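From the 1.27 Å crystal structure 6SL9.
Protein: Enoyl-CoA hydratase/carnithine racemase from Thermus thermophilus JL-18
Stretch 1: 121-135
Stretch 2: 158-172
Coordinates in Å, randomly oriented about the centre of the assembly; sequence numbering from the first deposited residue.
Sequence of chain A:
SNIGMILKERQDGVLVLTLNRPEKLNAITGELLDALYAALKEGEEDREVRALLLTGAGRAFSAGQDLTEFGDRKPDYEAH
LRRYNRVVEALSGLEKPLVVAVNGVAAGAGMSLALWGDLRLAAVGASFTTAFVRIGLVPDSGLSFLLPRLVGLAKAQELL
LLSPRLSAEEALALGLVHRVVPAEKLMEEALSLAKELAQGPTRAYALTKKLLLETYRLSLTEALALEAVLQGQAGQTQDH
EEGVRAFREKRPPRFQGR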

# COMPACT_ATOMS: atom_id res chain seq x y z
N LEU A 121 -19.72 1.89 5.04
CA LEU A 121 -20.55 3.04 4.64
C LEU A 121 -20.53 4.04 5.78
O LEU A 121 -20.43 3.66 6.96
CB LEU A 121 -22.01 2.61 4.41
CG LEU A 121 -22.29 1.64 3.29
CD1 LEU A 121 -22.03 0.23 3.76
CD2 LEU A 121 -23.73 1.73 2.85
N ALA A 122 -20.64 5.31 5.43
CA ALA A 122 -20.76 6.36 6.44
C ALA A 122 -21.97 7.23 6.13
O ALA A 122 -22.27 7.51 4.94
CB ALA A 122 -19.54 7.24 6.42
N ALA A 123 -22.63 7.71 7.18
CA ALA A 123 -23.62 8.78 7.07
C ALA A 123 -22.92 10.08 6.75
O ALA A 123 -21.87 10.37 7.31
CB ALA A 123 -24.37 8.95 8.36
N VAL A 124 -23.62 10.91 6.01
CA VAL A 124 -23.28 12.34 5.96
C VAL A 124 -23.31 12.81 7.42
O VAL A 124 -24.34 12.57 8.13
CB VAL A 124 -24.31 13.08 5.07
CG1 VAL A 124 -24.14 14.58 5.22
CG2 VAL A 124 -24.25 12.68 3.60
N GLY A 125 -22.29 13.49 7.84
CA GLY A 125 -22.19 13.97 9.22
C GLY A 125 -21.29 13.14 10.05
O GLY A 125 -20.91 13.62 11.11
N ALA A 126 -21.05 11.88 9.66
CA ALA A 126 -20.15 11.03 10.45
C ALA A 126 -18.73 11.59 10.34
O ALA A 126 -18.44 12.36 9.43
CB ALA A 126 -20.21 9.59 9.99
N SER A 127 -17.81 11.10 11.16
CA SER A 127 -16.43 11.61 11.13
C SER A 127 -15.52 10.54 11.65
O SER A 127 -15.92 9.64 12.36
CB SER A 127 -16.35 12.88 11.88
OG SER A 127 -16.69 12.71 13.22
N PHE A 128 -14.25 10.69 11.28
CA PHE A 128 -13.20 9.77 11.70
C PHE A 128 -12.03 10.56 12.26
O PHE A 128 -11.54 11.49 11.59
CB PHE A 128 -12.67 8.95 10.50
CG PHE A 128 -13.72 8.07 9.87
CD1 PHE A 128 -14.66 8.58 9.00
CD2 PHE A 128 -13.77 6.73 10.21
CE1 PHE A 128 -15.65 7.76 8.49
CE2 PHE A 128 -14.74 5.90 9.66
CZ PHE A 128 -15.67 6.43 8.80
N THR A 129 -11.57 10.20 13.45
CA THR A 129 -10.41 10.90 14.05
C THR A 129 -9.53 9.81 14.71
O THR A 129 -10.04 9.06 15.52
CB THR A 129 -10.90 11.96 15.04
OG1 THR A 129 -11.91 12.83 14.53
CG2 THR A 129 -9.66 12.75 15.41
N THR A 130 -8.26 9.78 14.38
CA THR A 130 -7.43 8.72 14.98
C THR A 130 -7.37 8.89 16.49
O THR A 130 -7.41 7.88 17.21
CB THR A 130 -6.05 8.64 14.32
OG1 THR A 130 -5.38 9.90 14.56
CG2 THR A 130 -6.11 8.30 12.84
N ALA A 131 -7.24 10.11 16.99
CA ALA A 131 -7.42 10.52 18.40
C ALA A 131 -6.33 10.10 19.38
O ALA A 131 -6.07 10.87 20.32
CB ALA A 131 -8.77 10.05 18.93
N PHE A 132 -5.74 8.92 19.22
CA PHE A 132 -4.79 8.38 20.22
C PHE A 132 -3.71 9.42 20.56
O PHE A 132 -3.37 9.58 21.77
CB PHE A 132 -4.11 7.11 19.70
CG PHE A 132 -5.06 5.94 19.62
CD1 PHE A 132 -5.32 5.19 20.73
CD2 PHE A 132 -5.62 5.54 18.40
CE1 PHE A 132 -6.13 4.09 20.67
CE2 PHE A 132 -6.42 4.40 18.34
CZ PHE A 132 -6.67 3.71 19.48
N VAL A 133 -3.15 10.08 19.57
CA VAL A 133 -2.01 10.99 19.81
C VAL A 133 -2.42 12.16 20.71
O VAL A 133 -1.55 12.72 21.39
CB VAL A 133 -1.38 11.47 18.49
CG1 VAL A 133 -2.23 12.50 17.79
CG2 VAL A 133 -0.01 12.00 18.67
N ARG A 134 -3.71 12.53 20.72
CA ARG A 134 -4.16 13.68 21.50
C ARG A 134 -4.10 13.40 22.99
O ARG A 134 -4.03 14.33 23.77
CB ARG A 134 -5.57 14.09 21.11
CG ARG A 134 -5.72 14.57 19.68
CD ARG A 134 -7.10 15.09 19.44
NE ARG A 134 -7.33 15.58 18.08
CZ ARG A 134 -8.57 15.84 17.58
NH1 ARG A 134 -9.65 15.59 18.30
NH2 ARG A 134 -8.75 16.35 16.39
N ILE A 135 -4.04 12.13 23.37
CA ILE A 135 -3.81 11.75 24.79
C ILE A 135 -2.46 11.04 24.98
O ILE A 135 -2.21 10.42 26.02
CB ILE A 135 -4.99 10.99 25.38
CG1 ILE A 135 -5.26 9.65 24.70
CG2 ILE A 135 -6.24 11.86 25.40
CD1 ILE A 135 -6.27 8.76 25.41
N GLU A 158 0.01 11.45 8.27
CA GLU A 158 -0.67 12.72 8.63
C GLU A 158 -1.80 12.42 9.62
O GLU A 158 -2.00 13.13 10.61
CB GLU A 158 -1.20 13.31 7.34
CG GLU A 158 -1.88 14.65 7.47
CD GLU A 158 -2.27 15.26 6.15
OE1 GLU A 158 -2.06 14.65 5.05
OE2 GLU A 158 -2.80 16.39 6.23
N LEU A 159 -2.62 11.40 9.30
CA LEU A 159 -3.81 11.13 10.10
C LEU A 159 -3.40 10.75 11.51
O LEU A 159 -4.13 11.10 12.44
CB LEU A 159 -4.66 10.04 9.46
CG LEU A 159 -5.64 10.50 8.40
CD1 LEU A 159 -5.36 11.68 7.51
CD2 LEU A 159 -6.22 9.29 7.73
N LEU A 160 -2.35 9.97 11.67
CA LEU A 160 -1.96 9.51 13.00
C LEU A 160 -1.22 10.58 13.79
O LEU A 160 -1.47 10.74 15.02
CB LEU A 160 -1.11 8.24 12.88
CG LEU A 160 -1.89 7.01 12.44
CD1 LEU A 160 -0.91 5.94 12.02
CD2 LEU A 160 -2.80 6.50 13.54
N LEU A 161 -0.30 11.28 13.16
CA LEU A 161 0.56 12.23 13.89
C LEU A 161 -0.19 13.52 14.19
O LEU A 161 0.03 14.07 15.30
CB LEU A 161 1.86 12.48 13.13
CG LEU A 161 2.75 11.24 12.93
CD1 LEU A 161 3.90 11.59 12.00
CD2 LEU A 161 3.26 10.64 14.23
N LEU A 162 -1.07 13.97 13.31
CA LEU A 162 -1.76 15.23 13.54
C LEU A 162 -3.20 15.04 14.02
O LEU A 162 -3.80 16.01 14.43
CB LEU A 162 -1.72 16.05 12.25
CG LEU A 162 -0.32 16.41 11.76
CD1 LEU A 162 -0.39 17.25 10.50
CD2 LEU A 162 0.47 17.12 12.87
N SER A 163 -3.78 13.84 13.89
CA SER A 163 -5.16 13.54 14.32
C SER A 163 -6.17 14.59 13.87
O SER A 163 -6.97 15.04 14.67
CB SER A 163 -5.22 13.31 15.82
OG SER A 163 -6.46 12.81 16.25
N PRO A 164 -6.24 14.93 12.57
CA PRO A 164 -7.33 15.73 12.07
C PRO A 164 -8.65 14.97 12.19
O PRO A 164 -8.69 13.74 12.19
CB PRO A 164 -6.96 15.95 10.60
CG PRO A 164 -6.20 14.71 10.25
CD PRO A 164 -5.36 14.46 11.48
N ARG A 165 -9.73 15.72 12.23
CA ARG A 165 -11.08 15.16 12.13
C ARG A 165 -11.41 15.12 10.65
O ARG A 165 -11.39 16.15 9.99
CB ARG A 165 -12.09 16.08 12.82
CG ARG A 165 -13.53 15.65 12.56
CD ARG A 165 -14.44 16.80 12.93
NE ARG A 165 -15.83 16.43 12.79
CZ ARG A 165 -16.56 16.47 11.67
NH1 ARG A 165 -17.85 16.16 11.71
NH2 ARG A 165 -16.00 16.77 10.50
N LEU A 166 -11.75 13.96 10.16
CA LEU A 166 -12.15 13.77 8.77
C LEU A 166 -13.67 13.66 8.65
O LEU A 166 -14.30 12.88 9.34
CB LEU A 166 -11.53 12.50 8.23
CG LEU A 166 -10.04 12.37 8.41
CD1 LEU A 166 -9.57 11.07 7.84
CD2 LEU A 166 -9.37 13.49 7.73
N SER A 167 -14.23 14.39 7.71
CA SER A 167 -15.64 14.27 7.31
C SER A 167 -15.86 12.93 6.59
O SER A 167 -14.92 12.25 6.13
CB SER A 167 -16.04 15.40 6.44
OG SER A 167 -15.40 15.25 5.21
N ALA A 168 -17.13 12.58 6.42
CA ALA A 168 -17.48 11.36 5.67
C ALA A 168 -16.93 11.49 4.24
O ALA A 168 -16.45 10.50 3.68
CB ALA A 168 -18.97 11.20 5.67
N GLU A 169 -17.09 12.66 3.65
CA GLU A 169 -16.65 12.85 2.25
C GLU A 169 -15.13 12.73 2.13
O GLU A 169 -14.60 12.13 1.16
CB GLU A 169 -17.18 14.18 1.70
CG GLU A 169 -18.72 14.28 1.73
CD GLU A 169 -19.41 14.72 3.03
OE1 GLU A 169 -20.65 14.86 2.97
OE2 GLU A 169 -18.75 14.92 4.07
N GLU A 170 -14.40 13.23 3.10
CA GLU A 170 -12.93 13.03 3.12
C GLU A 170 -12.60 11.55 3.31
O GLU A 170 -11.68 11.06 2.68
CB GLU A 170 -12.30 13.88 4.22
CG GLU A 170 -12.33 15.37 4.00
CD GLU A 170 -11.80 16.15 5.19
OE1 GLU A 170 -10.74 16.75 5.02
OE2 GLU A 170 -12.41 16.14 6.31
N ALA A 171 -13.31 10.87 4.18
CA ALA A 171 -13.11 9.44 4.44
C ALA A 171 -13.30 8.66 3.14
O ALA A 171 -12.56 7.71 2.86
CB ALA A 171 -14.03 8.96 5.51
N LEU A 172 -14.33 9.03 2.39
CA LEU A 172 -14.61 8.34 1.12
C LEU A 172 -13.43 8.55 0.16
O LEU A 172 -12.96 7.60 -0.44
CB LEU A 172 -15.89 8.92 0.53
CG LEU A 172 -16.31 8.34 -0.80
CD1 LEU A 172 -16.65 6.85 -0.72
CD2 LEU A 172 -17.47 9.11 -1.34
O HOH W 1 -19.22 14.15 7.68
O HOH W 2 -7.23 11.42 12.17
O HOH W 3 -3.50 9.38 16.69
O HOH W 4 -5.33 16.67 16.80

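The two stretches bury 824 Å² between them, and their contact runs from the turn at Ala123 to Ala126, through a short antiparallel pairing, to the loop around Thr130, which meets Ser163 just after a helix. At the centre, Phe128 and Leu166 form a hydrogen-bonded pair, Phe128 N to Leu166 O and Leu166 N to Phe128 O both being 2.9 Å. This reciprocal clamp places the two side chains on the same face of the sheet, with CB atoms of Phe128 and Leu166 4.4 Å apart. The phenyl ring, in the m rotamer, extends to the helix that follows, where Phe128 CD1 lies 3.6 Å from Ala171 CB. The single methyl of Ala171 points toward stretch 1, a low bump that lets the broad ring settle closely against the helix.

Ala168, in the first turn of that helix, fits a shallow hollow beside the type II turn from Ala123 to Ala126. Ala168 CB sits 3.4 Å from Ala123 O and 4.1 Å from Ala122 CB, so small side chains meet and the backbones can approach. Gly125 supplies the positive phi of the turn, at which a CB would be jammed against the preceding carbonyl. Water 1 bridges the two stretches, donating to Ala126 O (2.6 Å) and accepting from Ala168 N (2.9 Å).

On the other face of the sheet, Arg165 lays its guanidinium over Ser127, with Ser127 CB 3.6 Å from Arg165 CZ and against one face of the planar group.

Beyond the strand, Ser163 forms the most extensively covered knob of the contact. Leaving the helix with positive phi, it directs its side chain toward stretch 1, where Ser163 OG accepts from Ala131 N (2.9 Å) and approaches Thr129 CG2 to 3.3 Å. Val133 CG1 packs 3.7 Å from Ser163 CB and 3.4 Å from Leu160 O, its branched side chain filling space beside the helix end. From the exposed margin, the extended Arg134 reaches over Ser163; Arg134 NH2 makes a weak hydrogen bond to Ser163 O (2.8 Å), while Ser163 OG lies over one face of the guanidinium.

Thr130 projects toward the helix and uses both functions of its side chain. Thr130 OG1 donates to Leu159 O (2.7 Å), and Thr130 CG2 lies 3.8 Å from Leu160 CD2, the end of a side chain that starts away from stretch 1 but comes nearer. Water 2 joins Thr130 N to Leu159 O and Pro164 O, and water 3 links Thr130 OG1 and Val133 N to Leu160 O.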